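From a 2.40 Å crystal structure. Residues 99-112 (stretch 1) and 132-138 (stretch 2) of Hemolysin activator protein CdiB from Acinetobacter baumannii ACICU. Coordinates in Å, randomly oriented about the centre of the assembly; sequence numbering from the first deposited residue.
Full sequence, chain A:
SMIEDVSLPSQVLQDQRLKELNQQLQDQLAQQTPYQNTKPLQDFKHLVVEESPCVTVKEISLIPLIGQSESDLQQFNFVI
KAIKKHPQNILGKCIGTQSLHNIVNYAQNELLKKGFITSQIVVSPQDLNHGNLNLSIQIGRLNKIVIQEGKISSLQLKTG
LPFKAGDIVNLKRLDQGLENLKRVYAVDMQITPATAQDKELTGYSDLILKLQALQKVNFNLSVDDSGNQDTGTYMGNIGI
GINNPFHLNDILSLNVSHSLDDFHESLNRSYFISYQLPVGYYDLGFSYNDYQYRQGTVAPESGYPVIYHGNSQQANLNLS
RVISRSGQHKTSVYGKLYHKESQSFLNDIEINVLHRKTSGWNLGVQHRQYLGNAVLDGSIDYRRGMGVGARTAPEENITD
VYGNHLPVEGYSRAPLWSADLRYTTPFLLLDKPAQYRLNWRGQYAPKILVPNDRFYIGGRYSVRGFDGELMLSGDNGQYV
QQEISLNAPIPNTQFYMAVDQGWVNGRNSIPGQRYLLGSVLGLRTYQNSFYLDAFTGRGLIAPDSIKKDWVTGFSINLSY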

# COMPACT_ATOMS: atom_id res chain seq x y z
N SER A 99 -44.60 -2.85 -7.83
CA SER A 99 -43.52 -2.28 -8.64
C SER A 99 -42.98 -1.01 -8.01
O SER A 99 -41.77 -0.75 -8.07
CB SER A 99 -43.99 -1.99 -10.06
OG SER A 99 -44.49 -3.15 -10.70
N LEU A 100 -43.86 -0.19 -7.44
CA LEU A 100 -43.40 1.03 -6.78
C LEU A 100 -42.47 0.70 -5.62
O LEU A 100 -41.46 1.38 -5.41
CB LEU A 100 -44.60 1.84 -6.30
CG LEU A 100 -44.31 3.16 -5.57
CD1 LEU A 100 -43.45 4.07 -6.43
CD2 LEU A 100 -45.60 3.85 -5.18
N HIS A 101 -42.79 -0.36 -4.87
CA HIS A 101 -41.91 -0.80 -3.79
C HIS A 101 -40.55 -1.23 -4.33
O HIS A 101 -39.51 -0.98 -3.71
CB HIS A 101 -42.56 -1.93 -3.01
CG HIS A 101 -41.78 -2.39 -1.82
ND1 HIS A 101 -41.11 -1.51 -0.99
CD2 HIS A 101 -41.55 -3.63 -1.32
CE1 HIS A 101 -40.51 -2.19 -0.03
NE2 HIS A 101 -40.76 -3.48 -0.21
N ASN A 102 -40.54 -1.89 -5.50
CA ASN A 102 -39.28 -2.35 -6.08
C ASN A 102 -38.47 -1.19 -6.64
O ASN A 102 -37.24 -1.17 -6.51
CB ASN A 102 -39.55 -3.39 -7.16
CG ASN A 102 -40.14 -4.67 -6.60
OD1 ASN A 102 -39.99 -4.98 -5.42
ND2 ASN A 102 -40.81 -5.44 -7.46
N ILE A 103 -39.13 -0.22 -7.27
CA ILE A 103 -38.44 0.96 -7.77
C ILE A 103 -37.80 1.72 -6.61
O ILE A 103 -36.66 2.19 -6.70
CB ILE A 103 -39.40 1.85 -8.57
CG1 ILE A 103 -39.76 1.18 -9.90
CG2 ILE A 103 -38.80 3.24 -8.80
CD1 ILE A 103 -41.06 1.67 -10.51
N VAL A 104 -38.52 1.83 -5.49
CA VAL A 104 -37.98 2.51 -4.32
C VAL A 104 -36.79 1.73 -3.75
O VAL A 104 -35.75 2.31 -3.44
CB VAL A 104 -39.08 2.72 -3.26
CG1 VAL A 104 -38.49 2.88 -1.87
CG2 VAL A 104 -39.92 3.94 -3.62
N ASN A 105 -36.93 0.41 -3.62
CA ASN A 105 -35.82 -0.40 -3.11
C ASN A 105 -34.61 -0.32 -4.02
O ASN A 105 -33.47 -0.38 -3.54
CB ASN A 105 -36.25 -1.86 -2.96
CG ASN A 105 -37.06 -2.10 -1.71
OD1 ASN A 105 -36.85 -1.45 -0.68
ND2 ASN A 105 -38.00 -3.03 -1.78
N TYR A 106 -34.82 -0.19 -5.33
CA TYR A 106 -33.71 -0.06 -6.26
C TYR A 106 -33.00 1.27 -6.10
O TYR A 106 -31.76 1.33 -6.09
CB TYR A 106 -34.21 -0.24 -7.70
CG TYR A 106 -33.15 -0.12 -8.77
CD1 TYR A 106 -32.09 -1.01 -8.83
CD2 TYR A 106 -33.23 0.88 -9.73
CE1 TYR A 106 -31.13 -0.92 -9.82
CE2 TYR A 106 -32.27 0.99 -10.72
CZ TYR A 106 -31.22 0.09 -10.76
OH TYR A 106 -30.26 0.19 -11.75
N ALA A 107 -33.76 2.36 -5.95
CA ALA A 107 -33.16 3.67 -5.75
C ALA A 107 -32.48 3.78 -4.39
O ALA A 107 -31.59 4.62 -4.22
CB ALA A 107 -34.22 4.76 -5.90
N GLN A 108 -32.88 2.96 -3.42
CA GLN A 108 -32.24 2.97 -2.11
C GLN A 108 -30.95 2.17 -2.12
O GLN A 108 -29.96 2.55 -1.48
CB GLN A 108 -33.19 2.44 -1.04
CG GLN A 108 -32.58 2.26 0.34
CD GLN A 108 -32.31 3.58 1.05
OE1 GLN A 108 -32.80 4.63 0.64
NE2 GLN A 108 -31.53 3.52 2.12
N ASN A 109 -30.93 1.04 -2.85
CA ASN A 109 -29.69 0.30 -3.03
C ASN A 109 -28.65 1.15 -3.75
O ASN A 109 -27.46 1.10 -3.42
CB ASN A 109 -29.96 -0.99 -3.80
CG ASN A 109 -28.70 -1.76 -4.12
OD1 ASN A 109 -28.15 -2.46 -3.27
ND2 ASN A 109 -28.23 -1.65 -5.36
N GLU A 110 -29.09 1.96 -4.72
CA GLU A 110 -28.18 2.87 -5.39
C GLU A 110 -27.66 3.93 -4.43
O GLU A 110 -26.52 4.38 -4.54
CB GLU A 110 -28.88 3.52 -6.58
CG GLU A 110 -27.92 4.10 -7.59
CD GLU A 110 -26.90 3.08 -8.05
OE1 GLU A 110 -27.31 2.00 -8.53
OE2 GLU A 110 -25.68 3.35 -7.91
N LEU A 111 -28.50 4.35 -3.48
CA LEU A 111 -28.07 5.28 -2.45
C LEU A 111 -26.97 4.67 -1.59
O LEU A 111 -25.95 5.31 -1.31
CB LEU A 111 -29.27 5.69 -1.59
CG LEU A 111 -29.20 7.03 -0.86
CD1 LEU A 111 -29.02 8.17 -1.85
CD2 LEU A 111 -30.47 7.24 -0.03
N LEU A 112 -27.16 3.42 -1.16
CA LEU A 112 -26.13 2.72 -0.40
C LEU A 112 -24.90 2.42 -1.25
O LEU A 112 -23.79 2.36 -0.72
CB LEU A 112 -26.70 1.42 0.18
CG LEU A 112 -27.93 1.58 1.08
CD1 LEU A 112 -28.41 0.22 1.57
CD2 LEU A 112 -27.61 2.49 2.25
N ASN A 132 -47.22 11.45 -12.15
CA ASN A 132 -45.88 11.93 -11.81
C ASN A 132 -45.34 11.12 -10.64
O ASN A 132 -45.84 11.22 -9.51
CB ASN A 132 -45.91 13.42 -11.47
CG ASN A 132 -46.19 14.28 -12.68
OD1 ASN A 132 -46.35 13.78 -13.79
ND2 ASN A 132 -46.28 15.59 -12.47
N LEU A 133 -44.31 10.31 -10.90
CA LEU A 133 -43.59 9.64 -9.83
C LEU A 133 -42.56 10.61 -9.26
O LEU A 133 -41.56 10.92 -9.91
CB LEU A 133 -42.92 8.37 -10.33
CG LEU A 133 -42.13 7.64 -9.24
CD1 LEU A 133 -43.05 7.26 -8.10
CD2 LEU A 133 -41.42 6.42 -9.79
N ASN A 134 -42.82 11.11 -8.05
CA ASN A 134 -41.97 12.11 -7.43
C ASN A 134 -41.26 11.48 -6.24
O ASN A 134 -41.89 11.13 -5.24
CB ASN A 134 -42.79 13.33 -7.02
CG ASN A 134 -43.16 14.20 -8.20
OD1 ASN A 134 -42.56 14.10 -9.27
ND2 ASN A 134 -44.14 15.07 -8.01
N LEU A 135 -39.94 11.34 -6.35
CA LEU A 135 -39.12 10.79 -5.29
C LEU A 135 -38.51 11.91 -4.46
O LEU A 135 -38.28 13.02 -4.95
CB LEU A 135 -38.01 9.91 -5.86
CG LEU A 135 -38.45 8.58 -6.46
CD1 LEU A 135 -37.24 7.78 -6.89
CD2 LEU A 135 -39.29 7.80 -5.45
N SER A 136 -38.25 11.61 -3.20
CA SER A 136 -37.57 12.55 -2.32
C SER A 136 -36.52 11.82 -1.52
O SER A 136 -36.56 10.60 -1.37
CB SER A 136 -38.54 13.25 -1.37
OG SER A 136 -39.12 14.37 -2.01
N ILE A 137 -35.58 12.59 -0.97
CA ILE A 137 -34.47 12.01 -0.23
C ILE A 137 -34.45 12.59 1.18
O ILE A 137 -34.38 13.81 1.37
CB ILE A 137 -33.12 12.24 -0.94
CG1 ILE A 137 -31.99 11.62 -0.11
CG2 ILE A 137 -32.86 13.72 -1.18
CD1 ILE A 137 -30.71 11.41 -0.86
N GLN A 138 -34.53 11.71 2.17
CA GLN A 138 -34.28 12.09 3.56
C GLN A 138 -32.78 12.11 3.77
O GLN A 138 -32.15 11.09 4.07
CB GLN A 138 -34.97 11.12 4.51
CG GLN A 138 -36.37 11.55 4.88
CD GLN A 138 -37.20 10.39 5.38
OE1 GLN A 138 -36.70 9.27 5.52
NE2 GLN A 138 -38.47 10.65 5.65

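A helix packed against a strand joins two periodicities, and the pairing of residues 99-112 with strand 132-138 of CdiB is a compact example. A strand turns alternate side chains to the same face, whereas a helix returns to one face every three or four residues. Here Leu133, Leu135 and Ile137 from the strand meet Leu100, Ile103, Val104, Ala107 and Leu111 from the helix.

At the centre, Leu135 reaches two helix residues separated by nearly one turn. Its CD2 lies 4.3 Å from CG2 of Val104, and its CD1 lies 4.4 Å from CB of Ala107. The CA-to-CB bonds of Leu135 and Ala107 both point toward the opposing element, while that of Val104 points sideways. The small side chain of Ala107 ends at CB, so the leucine contributes the longer reach, and both contacts are loose.

Leu133 repeats the arrangement one turn earlier in the helix. Its CD1 approaches CD1 of Leu100 to 3.6 Å, the shortest contact between the stretches, and its CD2 sits 4.2 Å from CG2 of Ile103. Leu100 leaves the helix sideways, but with chi1 in t and chi2 in p its end comes nearer to the strand. In the other direction along the strand, Ile137 also starts sideways; its t, t rotamer extends the chain so that CD1 comes to 3.8 Å from CD1 of Leu111, whose CA-to-CB bond points toward the strand.

The order of partners is the same along both elements, as expected from axes that run in broadly the same direction, 38° apart. Their closest approach is 11.0 Å, and even the CA atoms of Val104 and Leu135 are 8.4 Å apart. Side chains therefore fill the space between the backbones, and no hydrogen bond crosses it. The helix meets its backbone needs internally: Val104 N donates to Leu100 O at 3.0 Å, and Ala107 N to Ile103 O at 3.0 Å.

The polar residues lie outside this apolar strip. Asn134 and Ser136 alternate with the packed strand residues and direct their side chains out of reach of the helix; Ser136 OG is hydrogen-bonded elsewhere in the structure. On the helix, the end of Gln108 comes nearer than its sideways start suggests, yet at its nearest its OE1 stays 7.1 Å from CG1 of Ile137, and its amide is likewise satisfied elsewhere. The 261 Å² buried between the stretches thus comes almost wholly from apolar residues.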